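PDB 4YF1: Lmo0812 protein from Listeria monocytogenes serovar 1/2a, which is a putative pyrophosphohydrolase of the HD-domain family, thought to remove the 3'-diphosphate of guanosine-3',5'-bis(diphosphate). Local coordinates for residues Y32-H35 with P36-V39; L57-D60 with A61-T65; A74-G77 with D78-D82; V118-K121 with L122-T126. All coordinates share one frame; numbering follows the deposited sequence. Where two conformers were deposited one is given.

Overall arrangement
All four contacts are local turns of one all-helical HD domain. Interaction 1 supplies H35, interaction 2 H59 and D60, and interaction 4 D120, whose side chains converge as in an H...HD...D site, though no metal is bound to them here. Interactions 1 and 4 meet most closely, centres about 10 Å apart: H35 NE2 lies 2.5 Å from D120 OD1 and H35 ND1 2.7 Å from D123 OD2, both probable hydrogen bonds. In interaction 2, D60 OD2 packs 3.2 Å from H35 CD2, while V62 O and T65 O help bind sodium. Interaction 3 lies apart, its centre about 14 Å from that of interaction 2, joined through L58. Interactions 1, 2 and 3 touch the second subunit.

Interaction 1 of 4, residues Y32-H35 with P36-V39; sequences YFSH and PLNV
Y32 lies against L37 and N38 in the first turn of helix 35-45. Its CB rests 3.4 Å from L37 CB, the two side chains crossing at about a right angle. The backbone N of Y32 donates to N38 OD1 at 3.0 Å, in the carbonyl plane and on a lone pair. N38 has CG beside its own N (chi1 -73°), which turns the amide back toward the loop; at its other end ND2 bonds to G29 O and D123 OD1, so both ends are gripped and the amide's rotation is fixed. S34 then takes the N-cap position. Its O accepts from N38 N at 3.0 Å, while its OG packs 3.3 Å from P36 CD and makes a weak hydrogen bond to F76 O of the second subunit. At H35 the helix begins, its O receiving V39 N at 2.9 Å. The imidazole is covered on one face by V39 CG2, a CH-pi contact 3.7 Å from the ring centroid. The ring nitrogens are bonded to D120 and D123 of helix 111-132. H35 is consistent with the first histidine of the H...HD...D motif of HD domains, converging with H59, D60 and D120.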
loop_
_atom_site.group_PDB
_atom_site.type_symbol
_atom_site.label_atom_id
_atom_site.label_comp_id
_atom_site.label_asym_id
_atom_site.label_seq_id
_atom_site.Cartn_x
_atom_site.Cartn_y
_atom_site.Cartn_z
ATOM N N TYR A 32 -2.300 13.238 -1.207
ATOM C CA TYR A 32 -2.591 12.343 -0.074
ATOM C C TYR A 32 -1.962 12.675 1.278
ATOM O O TYR A 32 -2.311 12.037 2.268
ATOM C CB TYR A 32 -2.293 10.903 -0.442
ATOM C CG TYR A 32 -3.234 10.380 -1.516
ATOM C CD1 TYR A 32 -4.589 10.231 -1.256
ATOM C CD2 TYR A 32 -2.765 10.013 -2.779
ATOM C CE1 TYR A 32 -5.464 9.749 -2.228
ATOM C CE2 TYR A 32 -3.638 9.520 -3.753
ATOM C CZ TYR A 32 -4.990 9.416 -3.466
ATOM O OH TYR A 32 -5.870 8.923 -4.418
ATOM N N PHE A 33 -1.047 13.637 1.315
ATOM C CA PHE A 33 -0.405 14.058 2.576
ATOM C C PHE A 33 0.246 12.903 3.311
ATOM O O PHE A 33 0.181 12.784 4.524
ATOM C CB PHE A 33 -1.409 14.811 3.443
ATOM C CG PHE A 33 -1.996 15.978 2.735
ATOM C CD1 PHE A 33 -1.303 17.171 2.670
ATOM C CD2 PHE A 33 -3.189 15.855 2.039
ATOM C CE1 PHE A 33 -1.818 18.247 1.966
ATOM C CE2 PHE A 33 -3.701 16.922 1.322
ATOM C CZ PHE A 33 -3.019 18.119 1.287
ATOM N N SER A 34 0.877 12.058 2.512
ATOM C CA SER A 34 1.543 10.863 2.958
ATOM C C SER A 34 2.479 10.458 1.830
ATOM O O SER A 34 2.042 10.318 0.699
ATOM C CB SER A 34 0.501 9.774 3.190
ATOM O OG SER A 34 1.094 8.514 3.352
ATOM N N HIS A 35 3.755 10.294 2.135
ATOM C CA HIS A 35 4.752 9.916 1.138
ATOM C C HIS A 35 4.398 8.592 0.428
ATOM O O HIS A 35 4.366 8.567 -0.785
ATOM C CB HIS A 35 6.156 9.892 1.784
ATOM C CG HIS A 35 7.253 9.486 0.853
ATOM N ND1 HIS A 35 7.686 10.291 -0.177
ATOM C CD2 HIS A 35 8.029 8.376 0.813
ATOM C CE1 HIS A 35 8.672 9.690 -0.820
ATOM N NE2 HIS A 35 8.893 8.522 -0.244
ATOM N N PRO A 36 4.067 7.519 1.177
ATOM C CA PRO A 36 3.731 6.250 0.491
ATOM C C PRO A 36 2.530 6.351 -0.451
ATOM O O PRO A 36 2.577 5.776 -1.532
ATOM C CB PRO A 36 3.411 5.299 1.641
ATOM C CG PRO A 36 4.145 5.850 2.813
ATOM C CD PRO A 36 4.077 7.344 2.648
ATOM N N LEU A 37 1.462 7.041 -0.042
ATOM C CA LEU A 37 0.294 7.199 -0.888
ATOM C C LEU A 37 0.618 8.017 -2.137
ATOM O O LEU A 37 0.158 7.703 -3.217
ATOM C CB LEU A 37 -0.868 7.801 -0.093
ATOM C CG LEU A 37 -1.593 6.834 0.858
ATOM C CD1 LEU A 37 -2.392 5.846 0.047
ATOM C CD2 LEU A 37 -0.678 6.076 1.791
ATOM N N ASN A 38 1.409 9.081 -1.970
ATOM C CA ASN A 38 1.798 9.905 -3.126
ATOM C C ASN A 38 2.719 9.183 -4.101
ATOM O O ASN A 38 2.612 9.366 -5.312
ATOM C CB ASN A 38 2.486 11.239 -2.690
ATOM C CG ASN A 38 1.522 12.266 -2.101
ATOM O OD1 ASN A 38 0.303 12.130 -2.152
ATOM N ND2 ASN A 38 2.099 13.371 -1.557
ATOM N N VAL A 39 3.636 8.371 -3.583
ATOM C CA VAL A 39 4.550 7.593 -4.428
ATOM C C VAL A 39 3.686 6.529 -5.176
ATOM O O VAL A 39 3.845 6.324 -6.363
ATOM C CB VAL A 39 5.660 6.921 -3.586
ATOM C CG1 VAL A 39 6.369 5.841 -4.354
ATOM C CG2 VAL A 39 6.646 7.961 -3.066
#

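Interaction 2 of 4, residues L57-D60 with A61-T65. With NA (sodium ion), chain E.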
loop_
_atom_site.group_PDB
_atom_site.type_symbol
_atom_site.label_atom_id
_atom_site.label_comp_id
_atom_site.label_asym_id
_atom_site.label_seq_id
_atom_site.Cartn_x
_atom_site.Cartn_y
_atom_site.Cartn_z
ATOM N N LEU A 57 4.509 1.747 -2.039
ATOM C CA LEU A 57 3.772 2.030 -0.826
ATOM C C LEU A 57 4.505 1.522 0.452
ATOM O O LEU A 57 4.518 2.205 1.492
ATOM C CB LEU A 57 2.407 1.339 -0.929
ATOM C CG LEU A 57 1.332 1.719 0.057
ATOM C CD1 LEU A 57 0.720 3.060 -0.319
ATOM C CD2 LEU A 57 0.253 0.639 0.075
ATOM N N LEU A 58 5.117 0.336 0.359
ATOM C CA LEU A 58 5.755 -0.296 1.524
ATOM C C LEU A 58 7.188 0.156 1.839
ATOM O O LEU A 58 7.715 -0.179 2.902
ATOM C CB LEU A 58 5.710 -1.804 1.368
ATOM C CG LEU A 58 4.297 -2.396 1.336
ATOM C CD1 LEU A 58 4.358 -3.875 0.990
ATOM C CD2 LEU A 58 3.570 -2.196 2.656
ATOM N N HIS A 59 7.803 0.924 0.946
ATOM C CA HIS A 59 9.175 1.374 1.159
ATOM C C HIS A 59 9.406 1.998 2.551
ATOM O O HIS A 59 10.286 1.540 3.289
ATOM C CB HIS A 59 9.614 2.303 0.012
ATOM C CG HIS A 59 10.914 3.005 0.253
ATOM N ND1 HIS A 59 12.134 2.450 -0.061
ATOM C CD2 HIS A 59 11.181 4.223 0.791
ATOM C CE1 HIS A 59 13.099 3.295 0.269
ATOM N NE2 HIS A 59 12.546 4.382 0.776
ATOM N N ASP A 60 8.612 3.007 2.912
ATOM C CA ASP A 60 8.751 3.681 4.239
ATOM C C ASP A 60 8.438 2.766 5.420
ATOM O O ASP A 60 8.986 2.958 6.506
ATOM C CB ASP A 60 7.813 4.889 4.371
ATOM C CG ASP A 60 8.232 6.079 3.532
ATOM O OD1 ASP A 60 9.221 6.012 2.758
ATOM O OD2 ASP A 60 7.546 7.111 3.675
ATOM N N ALA A 61 7.545 1.796 5.211
ATOM C CA ALA A 61 7.171 0.855 6.274
ATOM C C ALA A 61 8.376 0.030 6.708
ATOM O O ALA A 61 8.586 -0.200 7.908
ATOM C CB ALA A 61 6.051 -0.056 5.813
ATOM N N VAL A 62 9.181 -0.405 5.736
ATOM C CA VAL A 62 10.371 -1.202 6.037
ATOM C C VAL A 62 11.481 -0.340 6.621
ATOM O O VAL A 62 12.087 -0.718 7.631
ATOM C CB VAL A 62 10.942 -1.903 4.797
ATOM C CG1 VAL A 62 12.171 -2.730 5.176
ATOM C CG2 VAL A 62 9.897 -2.792 4.183
ATOM N N GLU A 63 11.773 0.789 5.978
ATOM C CA GLU A 63 12.846 1.678 6.461
ATOM C C GLU A 63 12.547 2.428 7.769
ATOM O O GLU A 63 13.462 2.619 8.582
ATOM C CB GLU A 63 13.269 2.693 5.383
ATOM C CG GLU A 63 13.945 2.066 4.167
ATOM C CD GLU A 63 14.763 3.059 3.344
ATOM O OE1 GLU A 63 15.576 2.575 2.524
ATOM O OE2 GLU A 63 14.629 4.310 3.524
ATOM N N ASP A 64 11.293 2.837 7.983
ATOM C CA ASP A 64 10.946 3.663 9.165
ATOM C C ASP A 64 10.285 2.935 10.338
ATOM O O ASP A 64 10.134 3.532 11.397
ATOM C CB ASP A 64 10.082 4.869 8.747
ATOM C CG ASP A 64 10.754 5.736 7.669
ATOM O OD1 ASP A 64 12.001 5.721 7.573
ATOM O OD2 ASP A 64 10.038 6.438 6.913
ATOM N N THR A 65 9.881 1.678 10.159
ATOM C CA THR A 65 9.254 0.914 11.252
ATOM C C THR A 65 9.974 -0.417 11.414
ATOM O O THR A 65 10.858 -0.764 10.612
ATOM C CB THR A 65 7.736 0.663 11.035
ATOM O OG1 THR A 65 7.506 -0.499 10.226
ATOM C CG2 THR A 65 7.053 1.887 10.420
HETATM NA NA NA E . 12.272 -2.170 9.344
#
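D60 and D64 sit one turn apart on the last stretch of helix 50-64, their side chains lying alongside and pointing the same way. D64 OD2 comes 3.7 Å from D60 CB, and the carboxylate planes are turned 42° from each other. Between the backbones, D64 N donates to D60 O at 2.7 Å. H59, the residue before D60, is met by E63. E63 CG stands over one face of the imidazole, offset toward the rim, and the extended chain carries E63 OE1 to 3.4 Å from H59 CE1, with carboxylate and ring planes 47° apart. E63 OE1 is held by the backbone N of E89, while the H59 ring stacks on that of H87. A61 takes part through its methyl, CB lying 3.4 Å from L58 O, and through its O, which accepts T65 OG1 at 2.6 Å. The adjacent H59 and D60 fit the central pair of an HD motif. Where the helix runs out, V62 O at 2.2 Å and T65 O at 2.4 Å bind the sodium ion together with M67 O. The sodium thus meets neutral carbonyls, whereas D60 OD2 and D64 OD2, 4.1 Å apart, are like charges that would probably repel.

Interaction 3 of 4, residues A74-G77 with D78-D82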
loop_
_atom_site.group_PDB
_atom_site.type_symbol
_atom_site.label_atom_id
_atom_site.label_comp_id
_atom_site.label_asym_id
_atom_site.label_seq_id
_atom_site.Cartn_x
_atom_site.Cartn_y
_atom_site.Cartn_z
ATOM N N ALA A 74 5.888 -12.854 3.966
ATOM C CA ALA A 74 4.811 -13.655 4.561
ATOM C C ALA A 74 3.423 -13.151 4.195
ATOM O O ALA A 74 2.548 -13.946 3.918
ATOM C CB ALA A 74 4.950 -13.693 6.082
ATOM N N THR A 75 3.242 -11.829 4.173
ATOM C CA THR A 75 1.926 -11.228 3.878
ATOM C C THR A 75 1.645 -10.919 2.402
ATOM O O THR A 75 0.563 -11.235 1.902
ATOM C CB THR A 75 1.735 -9.953 4.710
ATOM O OG1 THR A 75 1.810 -10.297 6.101
ATOM C CG2 THR A 75 0.384 -9.324 4.442
ATOM N N PHE A 76 2.622 -10.331 1.712
ATOM C CA PHE A 76 2.471 -9.904 0.308
ATOM C C PHE A 76 3.138 -10.786 -0.747
ATOM O O PHE A 76 2.918 -10.581 -1.939
ATOM C CB PHE A 76 3.024 -8.482 0.165
ATOM C CG PHE A 76 2.308 -7.468 1.014
ATOM C CD1 PHE A 76 1.117 -6.885 0.572
ATOM C CD2 PHE A 76 2.816 -7.085 2.241
ATOM C CE1 PHE A 76 0.451 -5.952 1.349
ATOM C CE2 PHE A 76 2.154 -6.148 3.026
ATOM C CZ PHE A 76 0.965 -5.585 2.582
ATOM N N GLY A 77 3.986 -11.716 -0.323
ATOM C CA GLY A 77 4.665 -12.622 -1.248
ATOM C C GLY A 77 6.050 -12.159 -1.660
ATOM O O GLY A 77 6.471 -11.011 -1.384
ATOM N N ASP A 78 6.751 -13.055 -2.341
ATOM C CA ASP A 78 8.118 -12.816 -2.781
ATOM C C ASP A 78 8.305 -11.720 -3.836
ATOM O O ASP A 78 9.286 -10.978 -3.749
ATOM C CB ASP A 78 8.768 -14.117 -3.271
ATOM C CG ASP A 78 9.085 -15.105 -2.130
ATOM O OD1 ASP A 78 9.563 -14.711 -1.035
ATOM O OD2 ASP A 78 8.907 -16.312 -2.365
ATOM N N GLU A 79 7.388 -11.603 -4.805
ATOM C CA GLU A 79 7.517 -10.598 -5.860
ATOM C C GLU A 79 7.538 -9.185 -5.283
ATOM O O GLU A 79 8.421 -8.389 -5.618
ATOM C CB GLU A 79 6.397 -10.673 -6.904
ATOM C CG GLU A 79 6.487 -11.837 -7.863
ATOM C CD GLU A 79 5.529 -11.696 -9.047
ATOM O OE1 GLU A 79 4.726 -12.633 -9.281
ATOM O OE2 GLU A 79 5.556 -10.647 -9.724
ATOM N N VAL A 80 6.546 -8.871 -4.448
ATOM C CA VAL A 80 6.513 -7.563 -3.780
ATOM C C VAL A 80 7.739 -7.405 -2.845
ATOM O O VAL A 80 8.394 -6.349 -2.833
ATOM C CB VAL A 80 5.190 -7.387 -3.025
ATOM C CG1 VAL A 80 5.213 -6.176 -2.109
ATOM C CG2 VAL A 80 4.043 -7.297 -4.022
ATOM N N ALA A 81 8.059 -8.456 -2.075
ATOM C CA ALA A 81 9.203 -8.397 -1.152
ATOM C C ALA A 81 10.496 -8.078 -1.900
ATOM O O ALA A 81 11.269 -7.234 -1.464
ATOM C CB ALA A 81 9.340 -9.678 -0.367
ATOM N N ASP A 82 10.682 -8.705 -3.059
ATOM C CA ASP A 82 11.870 -8.466 -3.879
ATOM C C ASP A 82 11.920 -7.076 -4.465
ATOM O O ASP A 82 13.003 -6.482 -4.576
ATOM C CB ASP A 82 11.992 -9.496 -4.996
ATOM C CG ASP A 82 12.363 -10.878 -4.476
ATOM O OD1 ASP A 82 12.779 -10.993 -3.295
ATOM O OD2 ASP A 82 12.225 -11.848 -5.258
HETATM O O HOH W 1 4.192 -10.770 -4.173
#
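F76 packs back on V80 across the sharp join between helices 69-76 and 78-87. Starting at its root, F76 CB meets V80 CG1 at 3.9 Å, an apolar contact that bridges the corner from one helix to the next. With CG anti to the carbonyl carbon (chi1 -61°), the ring then leads away from V80. The CD2 and CE2 side of the ring has the methyl CG2 of T75 over one face, about 3.9 Å above the plane and offset toward the rim. Further out, F76 CE2 touches L58 CD1 at 3.8 Å, so the phenyl reaches helix 50-64; P36 of the second subunit packs on F76 as well. The join itself is a glycine corner between two consecutive helices, made by one residue, G77, which ends the first with a positive phi of 95° and serves as N-cap of the second. At that angle a CB would be jammed against the F76 carbonyl oxygen, and glycine has none. G77 O begins the new helix by accepting A81 N at 3.1 Å. F76 O is joined to the same turn through a water, which donates to F76 O at 2.6 Å and accepts from V80 N at 3.0 Å, so that the water stands in for a direct bond between V80 N and F76 O. On the outer side, D78 and D82 both form salt bridges with R73 of the preceding helix, and E79 forms one with R49. Facing inward, V80 CG1 comes within 4.0 Å of L58 CD1, beside the contact that L58 makes with F76.

Interaction 4 of 4, residues V118-K121 with L122-T126; sequences VADK and LDNLT
L122 closes onto V118 at the tight end of this buried turn of helix 111-132. L122 N donates to V118 O at 2.7 Å, and L122 CB sits 3.3 Å from the same oxygen. The next rungs follow in order, D123 N to A119 O, N124 N to D120 O and L125 N to K121 O, with N124 N to D120 O the longest at 3.3 Å. Flanking helices seal this part: A119 packs on helix 35-45, while L122 and L125 meet helix 172-184. The looser side is that of N124, partly exposed. In the conformer described, its amide leans over the backbone of D120, with CG 3.3 Å from D120 O, but N124 ND2 stays 4.1 Å from D120 OD2. T126, exposed at the far end, is tied back by two donors to L122 O, its N and its OG1 arriving from opposite faces of the carbonyl plane, OG1 at 2.8 Å. K121, in contrast, folds its chain (chi2 63°) so that NZ makes a salt bridge with D120 OD2 at 3.0 Å, and D120 OD2 also bonds to H87. Each carboxylate oxygen of D120 and D123 is bonded, which fixes the rotation of two buried acids, D120 at the putative HD site and D123 beside it as a partner of H35.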
loop_
_atom_site.group_PDB
_atom_site.type_symbol
_atom_site.label_atom_id
_atom_site.label_comp_id
_atom_site.label_asym_id
_atom_site.label_seq_id
_atom_site.Cartn_x
_atom_site.Cartn_y
_atom_site.Cartn_z
ATOM N N VAL A 118 12.958 6.464 -8.623
ATOM C CA VAL A 118 12.657 7.825 -9.100
ATOM C C VAL A 118 11.352 8.383 -8.485
ATOM O O VAL A 118 11.326 9.543 -8.064
ATOM C CB VAL A 118 12.671 7.927 -10.616
ATOM C CG1 VAL A 118 12.356 9.311 -11.087
ATOM C CG2 VAL A 118 13.991 7.451 -11.210
ATOM N N ALA A 119 10.311 7.557 -8.368
ATOM C CA ALA A 119 9.057 7.997 -7.767
ATOM C C ALA A 119 9.256 8.450 -6.320
ATOM O O ALA A 119 8.702 9.461 -5.886
ATOM C CB ALA A 119 8.010 6.907 -7.842
ATOM N N ASP A 120 10.042 7.683 -5.582
ATOM C CA ASP A 120 10.364 8.018 -4.201
ATOM C C ASP A 120 11.082 9.386 -4.150
ATOM O O ASP A 120 10.729 10.246 -3.347
ATOM C CB ASP A 120 11.276 6.944 -3.619
ATOM C CG ASP A 120 11.782 7.295 -2.202
ATOM O OD1 ASP A 120 10.947 7.513 -1.308
ATOM O OD2 ASP A 120 13.002 7.308 -1.994
ATOM N N LYS A 121 12.064 9.582 -5.020
ATOM C CA LYS A 121 12.818 10.884 -5.045
ATOM C C LYS A 121 11.992 12.042 -5.518
ATOM O O LYS A 121 12.189 13.165 -5.091
ATOM C CB LYS A 121 14.060 10.798 -5.921
ATOM C CG LYS A 121 15.259 10.326 -5.166
ATOM C CD LYS A 121 15.081 8.945 -4.642
ATOM C CE LYS A 121 15.731 8.832 -3.290
ATOM N NZ LYS A 121 15.823 7.377 -2.963
ATOM N N LEU A 122 11.112 11.769 -6.466
ATOM C CA LEU A 122 10.225 12.803 -6.988
ATOM C C LEU A 122 9.312 13.366 -5.917
ATOM O O LEU A 122 9.216 14.585 -5.777
ATOM C CB LEU A 122 9.396 12.261 -8.185
ATOM C CG LEU A 122 8.352 13.198 -8.803
ATOM C CD1 LEU A 122 8.887 14.555 -9.206
ATOM C CD2 LEU A 122 7.651 12.545 -10.006
ATOM N N ASP A 123 8.647 12.511 -5.145
ATOM C CA ASP A 123 7.780 13.035 -4.104
ATOM C C ASP A 123 8.611 13.829 -3.066
ATOM O O ASP A 123 8.143 14.856 -2.582
ATOM C CB ASP A 123 6.990 11.952 -3.398
ATOM C CG ASP A 123 6.009 12.527 -2.389
ATOM O OD1 ASP A 123 5.064 13.264 -2.785
ATOM O OD2 ASP A 123 6.168 12.234 -1.198
ATOM N N ASN A 124 9.803 13.325 -2.722
ATOM C CA ASN A 124 10.708 14.031 -1.769
ATOM C C ASN A 124 11.071 15.431 -2.275
ATOM O O ASN A 124 10.926 16.398 -1.539
ATOM C CB ASN A 124 12.006 13.236 -1.534
ATOM C CG ASN A 124 11.805 11.969 -0.714
ATOM O OD1 ASN A 124 10.743 11.740 -0.120
ATOM N ND2 ASN A 124 12.853 11.133 -0.661
ATOM N N LEU A 125 11.568 15.539 -3.509
ATOM C CA LEU A 125 11.924 16.859 -4.079
ATOM C C LEU A 125 10.728 17.788 -4.273
ATOM O O LEU A 125 10.866 19.026 -4.165
ATOM C CB LEU A 125 12.726 16.788 -5.367
ATOM C CG LEU A 125 14.149 16.294 -5.310
ATOM C CD1 LEU A 125 14.806 16.721 -6.604
ATOM C CD2 LEU A 125 14.906 16.870 -4.113
ATOM N N THR A 126 9.559 17.216 -4.551
ATOM C CA THR A 126 8.350 18.025 -4.634
ATOM C C THR A 126 8.169 18.769 -3.293
ATOM O O THR A 126 7.886 19.974 -3.289
ATOM C CB THR A 126 7.140 17.167 -4.962
ATOM O OG1 THR A 126 7.330 16.620 -6.278
ATOM C CG2 THR A 126 5.859 17.983 -4.924
#